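Local coordinates for methionine gamma-lyase (Trichomonas vaginalis, PDB 1PFF), which is a member of the Cys/Met metabolism family of PLP-dependent enzymes, proteins of the aminotransferase-like fold, at residues 32-37 with 83-88; 40-45 with 65-70; 87-92 with 115-120. All coordinates share one frame; numbering follows the deposited sequence.

Interaction 1 of 3, residues 32-37 with 83-88; sequences TFLKAG and NTRIVY
Leu34 and Ile86 carry the apolar centre of this contact, the tip of one side chain meeting the fork of the other. The terminal methyl CD1 of Ile86 rests 3.7 Å from Leu34 CG and lies almost as close to Leu34 CD2. It gets there because CG1 of Ile86 is anti to its carbonyl carbon (chi1 -69°) and the chain stays extended beyond it. Phe33 adds a looser touch, its CB 4.3 Å from the same Ile86 CD1 while its ring leads away from the strand. The same CD2 methyl of Leu34 also lies 3.9 Å from Arg85 CB. Further along, a single polar bond pins the two segments together: Asn83 ND2 donates to Gly37 O over 2.8 Å, with an N-H...O angle of 171°. The acceptor lies in the amide plane of Asn83, yet the donor arrives above the carbonyl plane of Gly37, 38° out of it. Between these two anchors, Lys35 NZ and Arg85 NH2 come within 4.2 Å of each other. Both side chains also form a salt bridge to Asp38 OD1, Arg85 through NE, which probably offsets the repulsion. In the next shell, the Phe33 ring has Thr32 CG2 over the centre of one face, and it also packs on Ile164 and Val168 of helix 162-177. Leu34 is backed by Phe61 of the second subunit, bringing the contact to a subunit interface. The arrangement is that of a helix-to-strand connection in an alpha/beta fold: the chain leaving helix 22-33 runs roughly antiparallel to the start of strand 84-90, laying Leu34 on the large central sheet before the chain enters that sheet as strand 39-43.

Interaction 2 of 3, residues 40-45 with 65-70; sequences LISDDC and VDFIDM. With EDO (1,2-ethanediol), chain O.
Strands 40-43 and 65-68 run parallel, their axes 4.7 Å apart at closest approach and inclined by 25°, with Leu40, Ile41, Ser42 and Asp43 level with Val65, Asp66, Phe67 and Ile68. They are the two strands of a beta-alpha-beta unit whose crossover is helix 48-60. Ser42 turns both its N-H and C=O to strand 65-68, the N donating to Asp66 O and the O accepting from Ile68 N, while Leu40 O takes the N-H of Asp66. On the face carrying Leu40, Leu40 and Val65 lie side by side, Leu40 CD2 4.1 Å from Val65 CG1. The Phe67 ring turns its edge to the backbone of Asp43, CD2 of Phe67 standing 3.8 Å from Asp43 O, which lies near the ring plane. On the opposite face, Ile41 CG2 meets two tips, 3.6 Å from Ile68 CD1 and as near to Met70 CE; the extended Met70 chain carries CE back to the backbone between Ser42 C and Asp43 N. Where the strands end, Asp43 takes over. Its CG is anti to the backbone N (chi1 -174°), which brings OD2 to Met70 N at 2.8 Å, met nearly along the C-O axis. Asp44 and Asp69 crowd in beside it, and Lys98 forms salt bridges with all three carboxylates, probably balancing their mutual repulsion. At the N-terminal end of segment 65-70, Val65 N donates to O2 of a bound 1,2-ethanediol. The other oxygen of Asp43, OD1, closes an Asx turn by accepting from Cys45 N at 3.0 Å, the donor standing 70° out of the carboxylate plane.

Interaction 3 of 3, residues 87-92 with 115-120; sequences VYFETP and ILVIVD. With EDO (1,2-ethanediol), chain R.
Asp120 OD1 accepts a bond from a water that also ties it to two side chains of the partner strand, Tyr88 and Glu90. The polar cluster sits at the C-terminal end of a parallel strand pair, the two strands of a beta-alpha-beta unit linked by helix 102-109. This water lies 2.7 Å from Asp120 OD1, donates equally to Glu90 OE2 and accepts from Tyr88 OH; it bridges two carboxylates that lie side by side and probably eases their repulsion. O2 of a bound 1,2-ethanediol also donates to Asp120 OD1, from 3.2 Å. Beyond this segment pair, Asp120 OD2 is bonded to Thr122 OG1 and Glu90 OE2 to Tyr47 N. Backbone bonds alternate along the pair, from Val87 N to Leu116 O, Ile118 N to Val87 O, Phe89 N to Ile118 O and Asp120 N to Phe89 O. Tyr88 has CG anti to its backbone N (chi1 -178°), which extends the ring past Ile118, with Tyr88 CD2 3.7 Å from Ile118 CG2, and takes its hydroxyl on to Asp120, where Tyr88 OH stands 3.4 Å from Asp120 CB. Phe89 points to the opposite face of the sheet, where Ile102 and Ala105 of helix 102-109 pack against it. The same face holds Val87, whose CG2 meets Ile115 CG2 at 3.7 Å. Phe89 CE2 also approaches Val117 CG1, to 4.0 Å. The ring itself is met by a CH-pi contact: Val119 CG2 lies over one face, 3.7 Å from the centroid of the Phe89 ring and 24° off its normal.

In the fold
From the N terminus, the chain leaves helix 22-33 through the first segment of interaction 1 and at once enters strand 39-43. Helix 48-60 then carries it to strand 64-68, where interaction 2 closes a short loop. Interaction 1 closes later, at strand 84-90, so its longer loop contains interaction 2 entirely. Interaction 3 opens on that same strand, sharing Val87 and Tyr88 with interaction 1, and closes at strand 116-120 after helix 102-109. Strand 84-90 lies between strands 39-43 and 116-120, joining the two crossover units: Tyr88 N bonds to Ile41 O on one flank, Arg85 O to Leu116 N on the other. Interactions 2 and 3 pair four of the sheet's parallel strands two by two.

Interaction 1 of 3, residues 32-37 with 83-88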
loop_
_atom_site.group_PDB
_atom_site.type_symbol
_atom_site.label_atom_id
_atom_site.label_comp_id
_atom_site.label_asym_id
_atom_site.label_seq_id
_atom_site.Cartn_x
_atom_site.Cartn_y
_atom_site.Cartn_z
ATOM N N THR A 32 -11.881 -28.484 5.335
ATOM C CA THR A 32 -12.904 -28.578 4.288
ATOM C C THR A 32 -13.290 -30.021 3.950
ATOM O O THR A 32 -14.460 -30.315 3.661
ATOM C CB THR A 32 -12.409 -27.859 3.014
ATOM O OG1 THR A 32 -12.259 -26.461 3.289
ATOM C CG2 THR A 32 -13.460 -27.900 1.903
ATOM N N PHE A 33 -12.301 -30.910 3.978
ATOM C CA PHE A 33 -12.473 -32.269 3.459
ATOM C C PHE A 33 -12.513 -33.353 4.530
ATOM O O PHE A 33 -12.476 -34.559 4.232
ATOM C CB PHE A 33 -11.436 -32.560 2.361
ATOM C CG PHE A 33 -11.603 -31.679 1.146
ATOM C CD1 PHE A 33 -10.691 -30.657 0.874
ATOM C CD2 PHE A 33 -12.698 -31.836 0.309
ATOM C CE1 PHE A 33 -10.865 -29.813 -0.235
ATOM C CE2 PHE A 33 -12.876 -31.009 -0.807
ATOM C CZ PHE A 33 -11.958 -29.996 -1.073
ATOM N N LEU A 34 -12.621 -32.911 5.777
ATOM C CA LEU A 34 -12.748 -33.812 6.917
ATOM C C LEU A 34 -14.067 -33.565 7.641
ATOM O O LEU A 34 -14.713 -32.537 7.438
ATOM C CB LEU A 34 -11.577 -33.621 7.897
ATOM C CG LEU A 34 -10.194 -34.087 7.423
ATOM C CD1 LEU A 34 -9.106 -33.687 8.421
ATOM C CD2 LEU A 34 -10.132 -35.612 7.108
ATOM N N LYS A 35 -14.440 -34.524 8.480
ATOM C CA LYS A 35 -15.560 -34.404 9.405
ATOM C C LYS A 35 -15.286 -35.333 10.576
ATOM O O LYS A 35 -14.412 -36.207 10.493
ATOM C CB LYS A 35 -16.894 -34.748 8.730
ATOM C CG LYS A 35 -16.965 -36.133 8.107
ATOM C CD LYS A 35 -18.343 -36.407 7.562
ATOM C CE LYS A 35 -18.295 -37.448 6.458
ATOM N NZ LYS A 35 -17.492 -38.656 6.803
ATOM N N ALA A 36 -16.002 -35.143 11.676
ATOM C CA ALA A 36 -15.873 -36.051 12.812
ATOM C C ALA A 36 -16.120 -37.467 12.300
ATOM O O ALA A 36 -17.072 -37.703 11.547
ATOM C CB ALA A 36 -16.874 -35.695 13.900
ATOM N N GLY A 37 -15.257 -38.398 12.694
ATOM C CA GLY A 37 -15.342 -39.771 12.228
ATOM C C GLY A 37 -14.390 -40.128 11.089
ATOM O O GLY A 37 -14.267 -41.315 10.742
ATOM N N ASN A 83 -12.110 -45.310 6.932
ATOM C CA ASN A 83 -12.445 -43.900 7.055
ATOM C C ASN A 83 -11.310 -42.913 6.707
ATOM O O ASN A 83 -11.425 -41.716 6.980
ATOM C CB ASN A 83 -13.017 -43.629 8.448
ATOM C CG ASN A 83 -12.030 -43.936 9.572
ATOM O OD1 ASN A 83 -11.201 -44.849 9.472
ATOM N ND2 ASN A 83 -12.136 -43.181 10.662
ATOM N N THR A 84 -10.229 -43.406 6.104
ATOM C CA THR A 84 -9.126 -42.518 5.712
ATOM C C THR A 84 -9.571 -41.562 4.604
ATOM O O THR A 84 -10.148 -41.987 3.598
ATOM C CB THR A 84 -7.888 -43.323 5.265
ATOM O OG1 THR A 84 -7.445 -44.153 6.345
ATOM C CG2 THR A 84 -6.689 -42.386 5.015
ATOM N N ARG A 85 -9.333 -40.267 4.809
ATOM C CA ARG A 85 -9.731 -39.270 3.817
ATOM C C ARG A 85 -8.559 -38.484 3.247
ATOM O O ARG A 85 -8.651 -37.974 2.133
ATOM C CB ARG A 85 -10.759 -38.287 4.383
ATOM C CG ARG A 85 -11.999 -38.949 4.929
ATOM C CD ARG A 85 -12.965 -39.508 3.917
ATOM N NE ARG A 85 -14.005 -40.258 4.632
ATOM C CZ ARG A 85 -14.705 -41.274 4.144
ATOM N NH1 ARG A 85 -14.515 -41.701 2.905
ATOM N NH2 ARG A 85 -15.622 -41.863 4.913
ATOM N N ILE A 86 -7.477 -38.382 4.012
ATOM C CA ILE A 86 -6.349 -37.529 3.643
ATOM C C ILE A 86 -5.017 -38.164 4.018
ATOM O O ILE A 86 -4.866 -38.705 5.121
ATOM C CB ILE A 86 -6.452 -36.121 4.323
ATOM C CG1 ILE A 86 -7.626 -35.308 3.741
ATOM C CG2 ILE A 86 -5.127 -35.359 4.156
ATOM C CD1 ILE A 86 -7.912 -33.970 4.468
ATOM N N VAL A 87 -4.061 -38.061 3.095
ATOM C CA VAL A 87 -2.646 -38.353 3.352
ATOM C C VAL A 87 -1.880 -37.037 3.189
ATOM O O VAL A 87 -1.958 -36.402 2.134
ATOM C CB VAL A 87 -2.116 -39.429 2.368
ATOM C CG1 VAL A 87 -0.580 -39.558 2.425
ATOM C CG2 VAL A 87 -2.784 -40.788 2.653
ATOM N N TYR A 88 -1.173 -36.614 4.236
ATOM C CA TYR A 88 -0.504 -35.306 4.252
ATOM C C TYR A 88 0.987 -35.404 4.583
ATOM O O TYR A 88 1.368 -36.096 5.525
ATOM C CB TYR A 88 -1.182 -34.365 5.267
ATOM C CG TYR A 88 -0.563 -32.974 5.293
ATOM C CD1 TYR A 88 0.605 -32.717 6.019
ATOM C CD2 TYR A 88 -1.141 -31.923 4.578
ATOM C CE1 TYR A 88 1.179 -31.454 6.031
ATOM C CE2 TYR A 88 -0.571 -30.650 4.587
ATOM C CZ TYR A 88 0.590 -30.431 5.309
ATOM O OH TYR A 88 1.159 -29.184 5.330
#

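Interaction 2 of 3, residues 40-45 with 65-70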
loop_
_atom_site.group_PDB
_atom_site.type_symbol
_atom_site.label_atom_id
_atom_site.label_comp_id
_atom_site.label_asym_id
_atom_site.label_seq_id
_atom_site.Cartn_x
_atom_site.Cartn_y
_atom_site.Cartn_z
ATOM N N LEU A 40 -7.004 -39.214 9.216
ATOM C CA LEU A 40 -5.952 -38.528 8.476
ATOM C C LEU A 40 -4.615 -39.182 8.795
ATOM O O LEU A 40 -4.320 -39.476 9.954
ATOM C CB LEU A 40 -5.901 -37.026 8.838
ATOM C CG LEU A 40 -4.822 -36.182 8.136
ATOM C CD1 LEU A 40 -5.317 -34.745 7.859
ATOM C CD2 LEU A 40 -3.545 -36.133 8.978
ATOM N N ILE A 41 -3.819 -39.427 7.762
ATOM C CA ILE A 41 -2.463 -39.926 7.956
ATOM C C ILE A 41 -1.522 -38.790 7.634
ATOM O O ILE A 41 -1.612 -38.200 6.554
ATOM C CB ILE A 41 -2.165 -41.127 7.037
ATOM C CG1 ILE A 41 -3.203 -42.233 7.245
ATOM C CG2 ILE A 41 -0.734 -41.648 7.290
ATOM C CD1 ILE A 41 -3.265 -43.238 6.126
ATOM N N SER A 42 -0.628 -38.487 8.564
ATOM C CA SER A 42 0.359 -37.432 8.374
ATOM C C SER A 42 1.756 -37.995 8.574
ATOM O O SER A 42 1.949 -38.963 9.315
ATOM C CB SER A 42 0.121 -36.293 9.368
ATOM O OG SER A 42 1.140 -35.300 9.268
ATOM N N ASP A 43 2.726 -37.398 7.889
ATOM C CA ASP A 43 4.116 -37.688 8.169
ATOM C C ASP A 43 4.467 -37.181 9.572
ATOM O O ASP A 43 3.833 -36.260 10.091
ATOM C CB ASP A 43 5.040 -37.068 7.121
ATOM C CG ASP A 43 6.490 -37.478 7.315
ATOM O OD1 ASP A 43 7.331 -36.575 7.511
ATOM O OD2 ASP A 43 6.874 -38.672 7.298
ATOM N N ASP A 44 5.474 -37.794 10.180
ATOM C CA ASP A 44 5.858 -37.442 11.540
ATOM C C ASP A 44 6.930 -36.348 11.604
ATOM O O ASP A 44 7.413 -36.028 12.682
ATOM C CB ASP A 44 6.302 -38.698 12.303
ATOM C CG ASP A 44 7.592 -39.285 11.768
ATOM O OD1 ASP A 44 8.111 -38.794 10.741
ATOM O OD2 ASP A 44 8.165 -40.248 12.307
ATOM N N CYS A 45 7.311 -35.800 10.450
ATOM C CA CYS A 45 8.251 -34.678 10.388
ATOM C C CYS A 45 7.519 -33.420 9.936
ATOM O O CYS A 45 7.473 -33.110 8.738
ATOM C CB CYS A 45 9.398 -34.970 9.418
ATOM S SG CYS A 45 10.483 -36.341 9.858
ATOM N N VAL A 65 -6.094 -39.412 13.866
ATOM C CA VAL A 65 -4.867 -39.009 13.175
ATOM C C VAL A 65 -3.759 -40.002 13.528
ATOM O O VAL A 65 -3.538 -40.309 14.699
ATOM C CB VAL A 65 -4.425 -37.571 13.588
ATOM C CG1 VAL A 65 -3.108 -37.165 12.893
ATOM C CG2 VAL A 65 -5.526 -36.566 13.296
ATOM N N ASP A 66 -3.082 -40.513 12.514
ATOM C CA ASP A 66 -1.848 -41.249 12.739
ATOM C C ASP A 66 -0.680 -40.408 12.243
ATOM O O ASP A 66 -0.733 -39.890 11.130
ATOM C CB ASP A 66 -1.882 -42.565 11.972
ATOM C CG ASP A 66 -2.723 -43.620 12.666
ATOM O OD1 ASP A 66 -2.414 -43.969 13.823
ATOM O OD2 ASP A 66 -3.704 -44.155 12.131
ATOM N N PHE A 67 0.364 -40.264 13.061
ATOM C CA PHE A 67 1.636 -39.701 12.581
ATOM C C PHE A 67 2.602 -40.841 12.294
ATOM O O PHE A 67 2.901 -41.649 13.179
ATOM C CB PHE A 67 2.269 -38.752 13.605
ATOM C CG PHE A 67 1.443 -37.542 13.908
ATOM C CD1 PHE A 67 0.633 -37.510 15.046
ATOM C CD2 PHE A 67 1.467 -36.432 13.061
ATOM C CE1 PHE A 67 -0.142 -36.380 15.338
ATOM C CE2 PHE A 67 0.694 -35.292 13.349
ATOM C CZ PHE A 67 -0.107 -35.273 14.496
ATOM N N ILE A 68 3.075 -40.923 11.054
ATOM C CA ILE A 68 3.925 -42.044 10.640
ATOM C C ILE A 68 5.157 -41.556 9.873
ATOM O O ILE A 68 5.165 -40.447 9.321
ATOM C CB ILE A 68 3.117 -43.046 9.770
ATOM C CG1 ILE A 68 2.850 -42.451 8.372
ATOM C CG2 ILE A 68 1.788 -43.441 10.470
ATOM C CD1 ILE A 68 2.383 -43.468 7.345
ATOM N N ASP A 69 6.190 -42.387 9.827
ATOM C CA ASP A 69 7.364 -42.051 9.025
ATOM C C ASP A 69 7.100 -42.442 7.578
ATOM O O ASP A 69 7.164 -43.620 7.217
ATOM C CB ASP A 69 8.604 -42.746 9.583
ATOM C CG ASP A 69 9.875 -42.399 8.826
ATOM O OD1 ASP A 69 9.818 -41.714 7.775
ATOM O OD2 ASP A 69 10.993 -42.797 9.218
ATOM N N MET A 70 6.797 -41.454 6.743
ATOM C CA MET A 70 6.414 -41.738 5.360
ATOM C C MET A 70 7.590 -42.023 4.410
ATOM O O MET A 70 7.383 -42.264 3.212
ATOM C CB MET A 70 5.527 -40.622 4.807
ATOM C CG MET A 70 4.130 -40.605 5.408
ATOM S SD MET A 70 3.116 -39.391 4.555
ATOM C CE MET A 70 1.600 -39.546 5.468
HETATM C C1 EDO O . -5.806 -42.187 17.590
HETATM O O1 EDO O . -5.250 -42.789 16.425
HETATM C C2 EDO O . -6.816 -41.103 17.204
HETATM O O2 EDO O . -6.137 -39.910 16.856
#

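Interaction 3 of 3, residues 87-92 with 115-120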
loop_
_atom_site.group_PDB
_atom_site.type_symbol
_atom_site.label_atom_id
_atom_site.label_comp_id
_atom_site.label_asym_id
_atom_site.label_seq_id
_atom_site.Cartn_x
_atom_site.Cartn_y
_atom_site.Cartn_z
ATOM N N VAL A 87 -4.061 -38.061 3.095
ATOM C CA VAL A 87 -2.646 -38.353 3.352
ATOM C C VAL A 87 -1.880 -37.037 3.189
ATOM O O VAL A 87 -1.958 -36.402 2.134
ATOM C CB VAL A 87 -2.116 -39.429 2.368
ATOM C CG1 VAL A 87 -0.580 -39.558 2.425
ATOM C CG2 VAL A 87 -2.784 -40.788 2.653
ATOM N N TYR A 88 -1.173 -36.614 4.236
ATOM C CA TYR A 88 -0.504 -35.306 4.252
ATOM C C TYR A 88 0.987 -35.404 4.583
ATOM O O TYR A 88 1.368 -36.096 5.525
ATOM C CB TYR A 88 -1.182 -34.365 5.267
ATOM C CG TYR A 88 -0.563 -32.974 5.293
ATOM C CD1 TYR A 88 0.605 -32.717 6.019
ATOM C CD2 TYR A 88 -1.141 -31.923 4.578
ATOM C CE1 TYR A 88 1.179 -31.454 6.031
ATOM C CE2 TYR A 88 -0.571 -30.650 4.587
ATOM C CZ TYR A 88 0.590 -30.431 5.309
ATOM O OH TYR A 88 1.159 -29.184 5.330
ATOM N N PHE A 89 1.822 -34.696 3.814
ATOM C CA PHE A 89 3.247 -34.570 4.131
ATOM C C PHE A 89 3.921 -33.357 3.465
ATOM O O PHE A 89 3.363 -32.729 2.558
ATOM C CB PHE A 89 4.021 -35.861 3.782
ATOM C CG PHE A 89 3.975 -36.247 2.312
ATOM C CD1 PHE A 89 5.035 -35.943 1.469
ATOM C CD2 PHE A 89 2.880 -36.953 1.787
ATOM C CE1 PHE A 89 5.011 -36.306 0.115
ATOM C CE2 PHE A 89 2.843 -37.319 0.445
ATOM C CZ PHE A 89 3.914 -36.995 -0.397
ATOM N N GLU A 90 5.118 -33.048 3.943
ATOM C CA GLU A 90 6.000 -32.074 3.321
ATOM C C GLU A 90 7.252 -32.801 2.878
ATOM O O GLU A 90 7.703 -33.731 3.555
ATOM C CB GLU A 90 6.413 -30.992 4.318
ATOM C CG GLU A 90 5.458 -30.782 5.479
ATOM C CD GLU A 90 6.054 -29.925 6.590
ATOM O OE1 GLU A 90 7.222 -29.467 6.456
ATOM O OE2 GLU A 90 5.349 -29.705 7.599
ATOM N N THR A 91 7.814 -32.386 1.749
ATOM C CA THR A 91 9.148 -32.845 1.356
ATOM C C THR A 91 9.873 -31.750 0.554
ATOM O O THR A 91 9.236 -31.053 -0.248
ATOM C CB THR A 91 9.078 -34.204 0.594
ATOM O OG1 THR A 91 10.399 -34.646 0.248
ATOM C CG2 THR A 91 8.349 -34.061 -0.756
ATOM N N PRO A 92 11.165 -31.536 0.826
ATOM C CA PRO A 92 11.882 -32.188 1.931
ATOM C C PRO A 92 11.317 -31.732 3.277
ATOM O O PRO A 92 10.812 -30.606 3.372
ATOM C CB PRO A 92 13.320 -31.686 1.769
ATOM C CG PRO A 92 13.381 -31.110 0.386
ATOM C CD PRO A 92 12.023 -30.598 0.080
ATOM N N ILE A 115 -8.950 -40.893 -1.610
ATOM C CA ILE A 115 -8.088 -40.273 -0.631
ATOM C C ILE A 115 -7.483 -39.030 -1.285
ATOM O O ILE A 115 -7.077 -39.075 -2.450
ATOM C CB ILE A 115 -7.026 -41.296 -0.136
ATOM C CG1 ILE A 115 -7.731 -42.427 0.625
ATOM C CG2 ILE A 115 -5.973 -40.613 0.745
ATOM C CD1 ILE A 115 -6.848 -43.541 1.054
ATOM N N LEU A 116 -7.487 -37.914 -0.560
ATOM C CA LEU A 116 -6.800 -36.713 -1.007
ATOM C C LEU A 116 -5.375 -36.723 -0.474
ATOM O O LEU A 116 -5.143 -36.757 0.749
ATOM C CB LEU A 116 -7.531 -35.443 -0.547
ATOM C CG LEU A 116 -8.873 -35.155 -1.226
ATOM C CD1 LEU A 116 -9.679 -34.170 -0.397
ATOM C CD2 LEU A 116 -8.694 -34.643 -2.658
ATOM N N VAL A 117 -4.432 -36.715 -1.401
ATOM C CA VAL A 117 -3.027 -36.591 -1.058
ATOM C C VAL A 117 -2.695 -35.115 -1.129
ATOM O O VAL A 117 -2.905 -34.472 -2.164
ATOM C CB VAL A 117 -2.122 -37.386 -2.010
ATOM C CG1 VAL A 117 -0.644 -37.302 -1.563
ATOM C CG2 VAL A 117 -2.595 -38.852 -2.102
ATOM N N ILE A 118 -2.184 -34.586 -0.022
ATOM C CA ILE A 118 -1.883 -33.161 0.108
ATOM C C ILE A 118 -0.413 -32.992 0.474
ATOM O O ILE A 118 0.068 -33.607 1.427
ATOM C CB ILE A 118 -2.794 -32.502 1.192
ATOM C CG1 ILE A 118 -4.287 -32.726 0.874
ATOM C CG2 ILE A 118 -2.512 -31.002 1.307
ATOM C CD1 ILE A 118 -5.224 -32.263 1.982
ATOM N N VAL A 119 0.297 -32.166 -0.289
ATOM C CA VAL A 119 1.727 -31.952 -0.087
ATOM C C VAL A 119 2.016 -30.470 0.103
ATOM O O VAL A 119 1.535 -29.622 -0.659
ATOM C CB VAL A 119 2.565 -32.533 -1.264
ATOM C CG1 VAL A 119 4.048 -32.107 -1.204
ATOM C CG2 VAL A 119 2.468 -34.055 -1.262
ATOM N N ASP A 120 2.798 -30.185 1.133
ATOM C CA ASP A 120 3.312 -28.849 1.389
ATOM C C ASP A 120 4.596 -28.725 0.572
ATOM O O ASP A 120 5.595 -29.380 0.864
ATOM C CB ASP A 120 3.540 -28.659 2.898
ATOM C CG ASP A 120 4.163 -27.309 3.245
ATOM O OD1 ASP A 120 4.244 -27.001 4.453
ATOM O OD2 ASP A 120 4.600 -26.501 2.398
HETATM C C1 EDO R . 5.511 -23.946 6.413
HETATM O O1 EDO R . 6.357 -23.144 7.229
HETATM C C2 EDO R . 4.060 -23.503 6.580
HETATM O O2 EDO R . 3.231 -24.245 5.695
HETATM O O HOH W 1 3.256 -28.408 6.494
HETATM O O HOH W 2 8.646 -28.492 -0.107
#